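Local coordinates for protein proline iminopeptidase (Streptomyces halstedii, PDB 3WMR) that acts as an amidohydrolase of the alpha/beta hydrolase fold on polyketide substrates and probably can release N-terminal proline from peptides, at residues Q31-W35 and G86-L90; S58-L64 and H78-N84; L143-V147 and Y310-V315; V173-L177 and E190-M195. One frame throughout, in Å; residues are numbered along the deposited sequence.

Contact 1 (Q31-W35 and G86-L90)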
# COMPACT_ATOMS: atom_id res chain seq x y z
N GLN A 31 10.07 -20.77 -7.97
CA GLN A 31 9.12 -21.60 -8.69
C GLN A 31 8.00 -20.80 -9.39
O GLN A 31 7.32 -21.33 -10.26
CB GLN A 31 8.51 -22.59 -7.69
CG GLN A 31 7.51 -23.58 -8.24
CD GLN A 31 6.85 -24.38 -7.13
OE1 GLN A 31 7.38 -24.45 -6.01
NE2 GLN A 31 5.70 -24.98 -7.42
N TYR A 32 7.81 -19.53 -9.02
CA TYR A 32 6.66 -18.74 -9.49
C TYR A 32 7.10 -17.53 -10.31
O TYR A 32 8.30 -17.34 -10.52
CB TYR A 32 5.80 -18.29 -8.29
CG TYR A 32 5.57 -19.37 -7.26
CD1 TYR A 32 4.69 -20.43 -7.52
CD2 TYR A 32 6.24 -19.35 -6.04
CE1 TYR A 32 4.48 -21.43 -6.58
CE2 TYR A 32 6.02 -20.34 -5.09
CZ TYR A 32 5.15 -21.38 -5.37
OH TYR A 32 4.95 -22.37 -4.43
N ARG A 33 6.14 -16.74 -10.77
CA ARG A 33 6.39 -15.54 -11.57
C ARG A 33 5.88 -14.27 -10.86
O ARG A 33 4.80 -14.29 -10.26
CB ARG A 33 5.68 -15.65 -12.92
CG ARG A 33 5.90 -16.95 -13.68
CD ARG A 33 7.33 -17.11 -14.17
NE ARG A 33 7.74 -16.02 -15.04
CZ ARG A 33 8.95 -15.90 -15.59
NH1 ARG A 33 9.87 -16.83 -15.38
NH2 ARG A 33 9.22 -14.85 -16.36
N THR A 34 6.65 -13.18 -10.96
CA THR A 34 6.23 -11.86 -10.47
C THR A 34 6.06 -10.93 -11.66
O THR A 34 7.01 -10.74 -12.41
CB THR A 34 7.27 -11.25 -9.52
OG1 THR A 34 7.45 -12.08 -8.38
CG2 THR A 34 6.85 -9.85 -9.06
N TRP A 35 4.89 -10.33 -11.80
CA TRP A 35 4.59 -9.42 -12.90
C TRP A 35 4.95 -7.97 -12.57
O TRP A 35 4.65 -7.49 -11.47
CB TRP A 35 3.10 -9.47 -13.26
CG TRP A 35 2.74 -8.67 -14.48
CD1 TRP A 35 2.72 -9.11 -15.78
CD2 TRP A 35 2.37 -7.28 -14.52
NE1 TRP A 35 2.37 -8.08 -16.63
CE2 TRP A 35 2.14 -6.95 -15.88
CE3 TRP A 35 2.22 -6.29 -13.55
CZ2 TRP A 35 1.76 -5.67 -16.28
CZ3 TRP A 35 1.84 -5.01 -13.95
CH2 TRP A 35 1.62 -4.71 -15.31
N GLY A 86 -1.08 -9.97 -12.22
CA GLY A 86 -0.34 -10.64 -13.28
C GLY A 86 0.65 -11.67 -12.78
O GLY A 86 1.26 -12.38 -13.58
N SER A 87 0.83 -11.76 -11.46
CA SER A 87 1.75 -12.73 -10.87
C SER A 87 1.06 -14.08 -10.71
O SER A 87 -0.12 -14.21 -10.98
CB SER A 87 2.27 -12.20 -9.54
OG SER A 87 2.89 -10.93 -9.74
N THR A 88 1.81 -15.09 -10.28
CA THR A 88 1.26 -16.43 -10.09
C THR A 88 0.17 -16.41 -9.01
O THR A 88 0.38 -15.88 -7.91
CB THR A 88 2.35 -17.46 -9.69
OG1 THR A 88 3.47 -17.34 -10.57
CG2 THR A 88 1.82 -18.89 -9.74
N HIS A 89 -1.00 -16.95 -9.34
CA HIS A 89 -2.08 -17.16 -8.37
C HIS A 89 -1.90 -18.51 -7.72
O HIS A 89 -1.57 -19.48 -8.39
CB HIS A 89 -3.44 -17.08 -9.06
CG HIS A 89 -3.75 -15.72 -9.60
ND1 HIS A 89 -4.79 -14.96 -9.13
CD2 HIS A 89 -3.12 -14.98 -10.54
CE1 HIS A 89 -4.80 -13.80 -9.77
NE2 HIS A 89 -3.80 -13.79 -10.64
N LEU A 90 -2.08 -18.56 -6.40
CA LEU A 90 -1.96 -19.80 -5.65
C LEU A 90 -3.18 -19.95 -4.73
O LEU A 90 -3.05 -19.89 -3.51
CB LEU A 90 -0.67 -19.81 -4.82
CG LEU A 90 0.65 -19.61 -5.56
CD1 LEU A 90 0.84 -18.18 -6.04
CD2 LEU A 90 1.82 -20.01 -4.67

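Contact 2 (S58-L64 and H78-N84)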
# COMPACT_ATOMS: atom_id res chain seq x y z
N SER A 58 -3.70 -6.83 -2.93
CA SER A 58 -4.24 -5.84 -3.83
C SER A 58 -3.44 -5.94 -5.15
O SER A 58 -2.77 -6.95 -5.39
CB SER A 58 -4.16 -4.46 -3.17
OG SER A 58 -4.74 -3.47 -3.99
N THR A 59 -3.52 -4.93 -6.01
CA THR A 59 -2.74 -4.93 -7.23
C THR A 59 -2.19 -3.53 -7.47
O THR A 59 -2.57 -2.58 -6.80
CB THR A 59 -3.54 -5.43 -8.45
OG1 THR A 59 -4.65 -4.54 -8.73
CG2 THR A 59 -4.06 -6.85 -8.23
N HIS A 60 -1.30 -3.42 -8.45
CA HIS A 60 -0.66 -2.14 -8.79
C HIS A 60 -1.61 -1.14 -9.42
O HIS A 60 -1.30 0.05 -9.48
CB HIS A 60 0.45 -2.36 -9.82
CG HIS A 60 -0.06 -2.48 -11.23
ND1 HIS A 60 -0.59 -3.65 -11.74
CD2 HIS A 60 -0.14 -1.57 -12.23
CE1 HIS A 60 -0.98 -3.45 -12.99
NE2 HIS A 60 -0.72 -2.19 -13.31
N ASP A 61 -2.76 -1.62 -9.89
CA ASP A 61 -3.62 -0.85 -10.82
C ASP A 61 -4.05 0.50 -10.27
O ASP A 61 -3.96 1.51 -10.96
CB ASP A 61 -4.87 -1.66 -11.21
CG ASP A 61 -4.52 -2.93 -11.94
OD1 ASP A 61 -4.68 -2.97 -13.18
OD2 ASP A 61 -4.10 -3.90 -11.28
N TYR A 62 -4.52 0.53 -9.03
CA TYR A 62 -4.94 1.79 -8.38
C TYR A 62 -3.80 2.80 -8.18
O TYR A 62 -4.06 3.96 -7.85
CB TYR A 62 -5.65 1.51 -7.04
CG TYR A 62 -4.70 1.24 -5.86
CD1 TYR A 62 -4.06 0.02 -5.74
CD2 TYR A 62 -4.47 2.21 -4.88
CE1 TYR A 62 -3.18 -0.23 -4.69
CE2 TYR A 62 -3.60 1.96 -3.80
CZ TYR A 62 -2.95 0.73 -3.73
OH TYR A 62 -2.08 0.45 -2.70
N LEU A 63 -2.55 2.38 -8.36
CA LEU A 63 -1.39 3.28 -8.26
C LEU A 63 -0.95 3.84 -9.60
O LEU A 63 0.07 4.53 -9.66
CB LEU A 63 -0.21 2.56 -7.58
CG LEU A 63 -0.39 2.19 -6.11
CD1 LEU A 63 0.82 1.44 -5.58
CD2 LEU A 63 -0.65 3.42 -5.26
N LEU A 64 -1.71 3.58 -10.68
CA LEU A 64 -1.25 3.91 -12.05
C LEU A 64 -1.10 5.41 -12.30
O LEU A 64 -0.29 5.81 -13.11
CB LEU A 64 -2.16 3.29 -13.12
CG LEU A 64 -1.86 1.83 -13.46
CD1 LEU A 64 -2.99 1.24 -14.31
CD2 LEU A 64 -0.52 1.71 -14.16
N HIS A 78 5.88 -0.25 -11.40
CA HIS A 78 4.70 -0.89 -10.80
C HIS A 78 4.90 -2.39 -10.83
O HIS A 78 5.49 -2.91 -11.78
CB HIS A 78 3.41 -0.57 -11.57
CG HIS A 78 2.92 0.83 -11.39
ND1 HIS A 78 3.45 1.89 -12.09
CD2 HIS A 78 1.92 1.34 -10.64
CE1 HIS A 78 2.81 3.00 -11.75
NE2 HIS A 78 1.88 2.69 -10.87
N TYR A 79 4.42 -3.08 -9.80
CA TYR A 79 4.36 -4.55 -9.86
C TYR A 79 3.24 -5.16 -9.01
O TYR A 79 2.77 -4.55 -8.05
CB TYR A 79 5.72 -5.17 -9.54
CG TYR A 79 6.06 -5.38 -8.07
CD1 TYR A 79 6.64 -4.35 -7.31
CD2 TYR A 79 5.87 -6.62 -7.45
CE1 TYR A 79 6.99 -4.55 -5.98
CE2 TYR A 79 6.22 -6.82 -6.11
CZ TYR A 79 6.78 -5.78 -5.38
OH TYR A 79 7.14 -5.96 -4.05
N ASP A 80 2.82 -6.36 -9.39
CA ASP A 80 1.82 -7.12 -8.65
C ASP A 80 2.55 -8.13 -7.80
O ASP A 80 3.30 -8.95 -8.31
CB ASP A 80 0.89 -7.88 -9.58
CG ASP A 80 -0.05 -6.98 -10.33
OD1 ASP A 80 -0.30 -5.83 -9.89
OD2 ASP A 80 -0.56 -7.45 -11.35
N GLN A 81 2.32 -8.06 -6.51
CA GLN A 81 2.86 -9.03 -5.57
C GLN A 81 2.29 -10.44 -5.80
O GLN A 81 1.22 -10.61 -6.38
CB GLN A 81 2.62 -8.53 -4.14
CG GLN A 81 3.43 -7.28 -3.85
CD GLN A 81 2.90 -6.45 -2.69
OE1 GLN A 81 2.52 -6.99 -1.65
NE2 GLN A 81 2.94 -5.13 -2.85
N LEU A 82 3.04 -11.44 -5.36
CA LEU A 82 2.66 -12.83 -5.60
C LEU A 82 1.29 -13.12 -5.01
O LEU A 82 1.02 -12.74 -3.88
CB LEU A 82 3.67 -13.79 -4.99
CG LEU A 82 3.46 -15.28 -5.26
CD1 LEU A 82 3.74 -15.60 -6.72
CD2 LEU A 82 4.33 -16.13 -4.35
N GLY A 83 0.45 -13.80 -5.78
CA GLY A 83 -0.86 -14.23 -5.33
C GLY A 83 -2.00 -13.52 -6.04
O GLY A 83 -3.14 -14.01 -6.02
N ASN A 84 -1.73 -12.38 -6.67
CA ASN A 84 -2.78 -11.66 -7.40
C ASN A 84 -2.28 -10.90 -8.62
O ASN A 84 -1.08 -10.79 -8.84
CB ASN A 84 -3.54 -10.71 -6.45
CG ASN A 84 -5.03 -10.63 -6.77
OD1 ASN A 84 -5.53 -11.36 -7.62
ND2 ASN A 84 -5.73 -9.75 -6.09
O HOH W 1 -0.94 -8.99 -5.90
O HOH W 2 -2.93 -6.42 -12.02

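Contact 3 (L143-V147 and Y310-V315)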
# COMPACT_ATOMS: atom_id res chain seq x y z
N LEU A 143 19.21 1.46 -1.52
CA LEU A 143 18.05 2.26 -1.15
C LEU A 143 18.41 3.72 -0.82
O LEU A 143 19.19 3.98 0.11
CB LEU A 143 17.30 1.64 0.02
CG LEU A 143 16.06 2.42 0.49
CD1 LEU A 143 14.96 2.35 -0.58
CD2 LEU A 143 15.56 1.89 1.82
N ARG A 144 17.81 4.66 -1.56
CA ARG A 144 18.01 6.10 -1.37
C ARG A 144 17.03 6.80 -0.43
O ARG A 144 17.37 7.81 0.19
CB ARG A 144 17.92 6.82 -2.72
CG ARG A 144 19.12 6.63 -3.60
CD ARG A 144 18.89 7.20 -4.99
NE ARG A 144 19.41 8.53 -5.14
CZ ARG A 144 20.52 8.86 -5.80
NH1 ARG A 144 21.28 7.95 -6.40
NH2 ARG A 144 20.88 10.13 -5.85
N GLY A 145 15.80 6.31 -0.37
CA GLY A 145 14.73 6.95 0.36
C GLY A 145 13.53 6.04 0.45
O GLY A 145 13.38 5.12 -0.35
N LEU A 146 12.68 6.29 1.43
CA LEU A 146 11.46 5.51 1.63
C LEU A 146 10.29 6.45 1.81
O LEU A 146 10.33 7.37 2.64
CB LEU A 146 11.56 4.66 2.90
CG LEU A 146 10.28 3.96 3.40
CD1 LEU A 146 9.78 2.92 2.41
CD2 LEU A 146 10.56 3.32 4.77
N VAL A 147 9.22 6.19 1.08
CA VAL A 147 7.95 6.83 1.35
C VAL A 147 6.95 5.79 1.88
O VAL A 147 6.78 4.72 1.31
CB VAL A 147 7.36 7.52 0.12
CG1 VAL A 147 6.09 8.29 0.50
CG2 VAL A 147 8.40 8.45 -0.49
N TYR A 310 9.97 15.85 -2.54
CA TYR A 310 10.71 14.87 -1.74
C TYR A 310 11.77 14.18 -2.61
O TYR A 310 12.94 14.09 -2.22
CB TYR A 310 9.75 13.83 -1.13
CG TYR A 310 10.48 12.60 -0.63
CD1 TYR A 310 11.14 12.62 0.60
CD2 TYR A 310 10.56 11.45 -1.41
CE1 TYR A 310 11.85 11.52 1.05
CE2 TYR A 310 11.26 10.35 -0.96
CZ TYR A 310 11.91 10.38 0.27
OH TYR A 310 12.61 9.27 0.73
N LEU A 311 11.36 13.70 -3.78
CA LEU A 311 12.27 12.94 -4.64
C LEU A 311 13.51 13.76 -5.07
O LEU A 311 14.62 13.23 -5.13
CB LEU A 311 11.54 12.36 -5.88
CG LEU A 311 10.55 11.21 -5.63
CD1 LEU A 311 9.76 10.92 -6.89
CD2 LEU A 311 11.25 9.94 -5.17
N GLU A 312 13.33 15.05 -5.35
CA GLU A 312 14.44 15.91 -5.76
C GLU A 312 15.49 16.11 -4.64
O GLU A 312 16.66 16.27 -4.94
CB GLU A 312 13.95 17.27 -6.27
CG GLU A 312 13.28 17.21 -7.65
CD GLU A 312 14.25 16.86 -8.77
OE1 GLU A 312 15.32 17.49 -8.86
OE2 GLU A 312 13.92 15.96 -9.57
N SER A 313 15.08 16.05 -3.38
CA SER A 313 16.03 16.14 -2.26
C SER A 313 17.01 14.97 -2.24
O SER A 313 18.03 15.05 -1.58
CB SER A 313 15.31 16.27 -0.90
OG SER A 313 14.81 15.03 -0.42
N LEU A 314 16.70 13.89 -2.97
CA LEU A 314 17.53 12.69 -3.01
C LEU A 314 18.51 12.61 -4.18
O LEU A 314 19.20 11.61 -4.29
CB LEU A 314 16.65 11.44 -3.07
CG LEU A 314 15.55 11.31 -2.04
CD1 LEU A 314 14.72 10.07 -2.36
CD2 LEU A 314 16.15 11.23 -0.64
N VAL A 315 18.55 13.62 -5.05
CA VAL A 315 19.42 13.61 -6.25
C VAL A 315 20.15 14.95 -6.42
O VAL A 315 20.11 15.79 -5.51
CB VAL A 315 18.63 13.35 -7.56
CG1 VAL A 315 18.16 11.90 -7.63
CG2 VAL A 315 17.46 14.30 -7.68

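Contact 4 (V173-L177 and E190-M195)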
# COMPACT_ATOMS: atom_id res chain seq x y z
N VAL A 173 -25.71 2.47 10.67
CA VAL A 173 -24.59 1.93 9.93
C VAL A 173 -23.73 1.08 10.86
O VAL A 173 -23.36 -0.03 10.49
CB VAL A 173 -23.72 3.06 9.31
CG1 VAL A 173 -22.41 2.51 8.77
CG2 VAL A 173 -24.48 3.76 8.19
N GLN A 174 -23.45 1.61 12.05
CA GLN A 174 -22.69 0.89 13.06
C GLN A 174 -23.32 -0.46 13.38
O GLN A 174 -22.63 -1.47 13.41
CB GLN A 174 -22.58 1.72 14.35
CG GLN A 174 -21.75 2.98 14.21
CD GLN A 174 -21.47 3.63 15.55
OE1 GLN A 174 -21.06 2.97 16.51
NE2 GLN A 174 -21.67 4.94 15.62
N GLU A 175 -24.64 -0.48 13.59
CA GLU A 175 -25.35 -1.73 13.88
C GLU A 175 -25.33 -2.71 12.73
O GLU A 175 -25.15 -3.91 12.94
CB GLU A 175 -26.80 -1.48 14.32
CG GLU A 175 -26.91 -0.70 15.62
CD GLU A 175 -28.27 -0.78 16.28
OE1 GLU A 175 -29.15 -1.57 15.83
OE2 GLU A 175 -28.45 -0.02 17.26
N THR A 176 -25.49 -2.20 11.52
CA THR A 176 -25.43 -3.01 10.32
C THR A 176 -24.05 -3.66 10.16
O THR A 176 -23.97 -4.84 9.82
CB THR A 176 -25.74 -2.18 9.07
OG1 THR A 176 -27.04 -1.60 9.21
CG2 THR A 176 -25.71 -3.04 7.82
N LEU A 177 -22.98 -2.90 10.39
CA LEU A 177 -21.61 -3.47 10.33
C LEU A 177 -21.44 -4.60 11.35
O LEU A 177 -20.94 -5.67 11.04
CB LEU A 177 -20.54 -2.41 10.59
CG LEU A 177 -20.40 -1.25 9.61
CD1 LEU A 177 -19.30 -0.30 10.08
CD2 LEU A 177 -20.10 -1.76 8.21
N GLU A 190 -26.26 -5.53 2.03
CA GLU A 190 -26.50 -4.61 3.12
C GLU A 190 -25.21 -4.27 3.91
O GLU A 190 -25.02 -3.13 4.33
CB GLU A 190 -27.53 -5.22 4.05
CG GLU A 190 -28.05 -4.27 5.09
CD GLU A 190 -29.11 -4.92 5.94
OE1 GLU A 190 -28.75 -5.73 6.83
OE2 GLU A 190 -30.29 -4.61 5.70
N TYR A 191 -24.34 -5.25 4.12
CA TYR A 191 -23.05 -4.93 4.75
C TYR A 191 -22.23 -4.01 3.84
O TYR A 191 -21.61 -3.05 4.31
CB TYR A 191 -22.25 -6.19 5.01
CG TYR A 191 -20.96 -5.91 5.73
CD1 TYR A 191 -20.96 -5.57 7.07
CD2 TYR A 191 -19.74 -5.98 5.07
CE1 TYR A 191 -19.77 -5.31 7.75
CE2 TYR A 191 -18.55 -5.72 5.73
CZ TYR A 191 -18.57 -5.39 7.08
OH TYR A 191 -17.39 -5.14 7.75
N PHE A 192 -22.26 -4.31 2.55
CA PHE A 192 -21.49 -3.57 1.56
C PHE A 192 -21.82 -2.08 1.54
O PHE A 192 -20.94 -1.25 1.42
CB PHE A 192 -21.66 -4.16 0.15
CG PHE A 192 -20.67 -3.63 -0.83
CD1 PHE A 192 -20.86 -2.39 -1.43
CD2 PHE A 192 -19.53 -4.35 -1.13
CE1 PHE A 192 -19.93 -1.88 -2.31
CE2 PHE A 192 -18.59 -3.84 -2.03
CZ PHE A 192 -18.80 -2.60 -2.62
N HIS A 193 -23.10 -1.74 1.64
CA HIS A 193 -23.48 -0.33 1.65
C HIS A 193 -23.17 0.38 2.98
O HIS A 193 -22.89 1.58 2.99
CB HIS A 193 -24.92 -0.17 1.17
CG HIS A 193 -25.07 -0.51 -0.29
ND1 HIS A 193 -24.51 0.27 -1.29
CD2 HIS A 193 -25.62 -1.57 -0.91
CE1 HIS A 193 -24.76 -0.29 -2.46
NE2 HIS A 193 -25.43 -1.40 -2.26
N ALA A 194 -23.17 -0.36 4.09
CA ALA A 194 -22.67 0.16 5.37
C ALA A 194 -21.14 0.38 5.30
O ALA A 194 -20.64 1.42 5.71
CB ALA A 194 -23.03 -0.78 6.51
N MET A 195 -20.42 -0.59 4.74
CA MET A 195 -18.98 -0.47 4.48
C MET A 195 -18.66 0.76 3.62
O MET A 195 -17.64 1.40 3.82
CB MET A 195 -18.47 -1.73 3.77
CG MET A 195 -16.97 -1.82 3.57
SD MET A 195 -16.51 -2.88 2.18
CE MET A 195 -16.82 -1.71 0.86

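Contact 1 (Q31-W35 and G86-L90)
T88 OG1 accepts the backbone N-H of R33 at 2.7 Å, nearly straight at 166°. S87 OG takes the amide of W35 at 2.9 Å, and the same hydroxyl is hydrogen-bonded to the carbonyl of D80. T88 N closes the set on R33 O at 3.1 Å, so three bonds fasten the loop to the strand. Chi1 of -49° at T88 leaves OG1 beside its own backbone N, so that hydroxyl and amide both face R33. Packing is closest where W35 CB comes to 3.3 Å from G86 C, where a side chain on the glycine would run into the indole. The strand, 32-39, belongs to the central sheet of the alpha/beta hydrolase fold, and residues 86-90 run alongside its first residues after the chain has left strand 76-80. At the other end L90 CD2 lies over one face of the Y32 ring, offset toward its rim, with Q31 CB over the opposite face. With an alanine in place of T88, the R33 amide is likely to lose this acceptor and a gap to open beside Y32 CD1, where T88 CG2 packs. R33 lies on the exposed side, its guanidinium led away from the loop to T26.

Contact 2 (S58-L64 and H78-N84)
With chi1 at 81°, H60 carries its ring between its own backbone N and carbonyl carbon, which turns ND1 to the same side as the amide; D80, whose CG stands opposite its carbonyl carbon (chi1 -71°), brings OD1 to meet both. The pair joins the loop after strand 49-52 to strand 76-80 and the turn after it, the two being neighbouring parallel strands of the alpha/beta hydrolase sheet, on the side of the fold that holds the predicted nucleophile S126. D80 OD1 is gripped twice, by H60 N at 3.0 Å, nearly along the C-O bond, and by H60 ND1 at 2.9 Å, on the syn side but well out of the carboxylate plane. OD1 lies at the edge of the imidazole, close to its plane, although ring and carboxylate are turned well out of each other's planes; the two bonds together fix the rotation of the histidine. The other oxygen, OD2, accepts from the G86 amide and from a water that also donates to D61 OD2. That shared water sits between two carboxylates and would be expected to ease their mutual repulsion. T59 OG1 donates to D61 OD2 and so ties the second acid into the network.

H78 packs its CB against H60 CD2 at 3.7 Å, the two side chains crossing at about a right angle. L64 CD2 lies over one face of the H78 ring, above its centre, a CH-pi contact. At the edge of that ring NE2 donates to L63 O at 2.9 Å in a straight line of 180°, arriving from above the carbonyl plane.

Contact 3 (L143-V147 and Y310-V315)
The guanidinium of R144 presents its edge to the carbonyl of L314, with L314 O close to the guanidinium plane, while the Y310 ring has G145 CA at its edge. These groups join strand 143-149, inside the parallel part of the alpha/beta hydrolase sheet, to the C-terminal helix 300-312 and the type I turn that ends the chain, E312 to V315. NE and NH2 of R144 both donate to this one oxygen: NH2 at 2.7 Å, lying in the carbonyl plane, and NE at 3.2 Å, tilted from it and less straight at 137°. The chain reaches there by a bend at chi3 (96°), after running extended through chi2. NH1 has a separate partner, a salt bridge to D119, which probably offsets much of the charge while NE and NH2 hold the turn. Were R144 a leucine, L314 O would probably lose both donors and D119 its salt-bridge mate.

Beside this polar grip L314 packs on the strand backbone, CD2 3.7 Å from R144 O and CD1 approaching G145 CA. At G145 a CB would collide with both Y310 OH and L314 CD1. The phenol itself is hydrogen-bonded to the carbonyl of P257, which precedes strand 258-263. Further along the strand the contact becomes apolar: the V147 and Y310 side chains lie alongside, pointing opposite ways, and V147 CG2 comes to 3.5 Å from Y310 CE2.

Contact 4 (V173-L177 and E190-M195)
Y191 OH is held from outside the helix pair by E181 and N234, which is consistent with the ring being kept with its edge to L177 across the contact. CE1 lies 3.5 Å from L177 O, near the ring plane, and L177 CD2 reaches the same carbon at 3.6 Å. Chi1 of -176° swings the tyrosine ring away from its backbone N and along the helix flank toward L177. No hydrogen bond spans the two segments, so the contact rests on van der Waals packing. At its centre sits A194, whose CB points at the other helix and is met by L177 CD2 at 3.5 Å and by T176 CG2 at 3.7 Å. V173 CG1 adds a third methyl, lying 3.7 Å from A194 O. T176 turns CG2 to the partner helix, where it also touches E190 O, while its OG1 bonds back to D172 O. E190 passes its CG at 3.8 Å from T176 CG2, and its OE1 is hydrogen-bonded to H180. The axes of 173-177 and 190-195 approach to 8.9 Å and cross at -133°, in two successive helices, 171-183 and 189-202, of the region inserted between strands 143-149 and 258-263, as in the cap domains of this hydrolase family.

How the contacts relate
Contacts 1 and 2 form a continuous unit, their centres 12 Å apart: D80 of contact 2 is bonded to the loop of contact 1, W35 O packs 3.2 Å from Y79 CB, and contact 2 is nested in the chain loop closed by contact 1. Contact 3 reaches the same sheet, its centre 22 Å from that of contact 2. Contact 4 is nested in the loop closed by contact 3, yet lies across the molecule from it, their centres 41 Å apart. Of the four, contact 2 sits nearest the predicted active site, the S58 side chain being about 7 Å from that of S126; the M195 side chain of contact 4 is about 12 Å from that of the predicted proton donor H293.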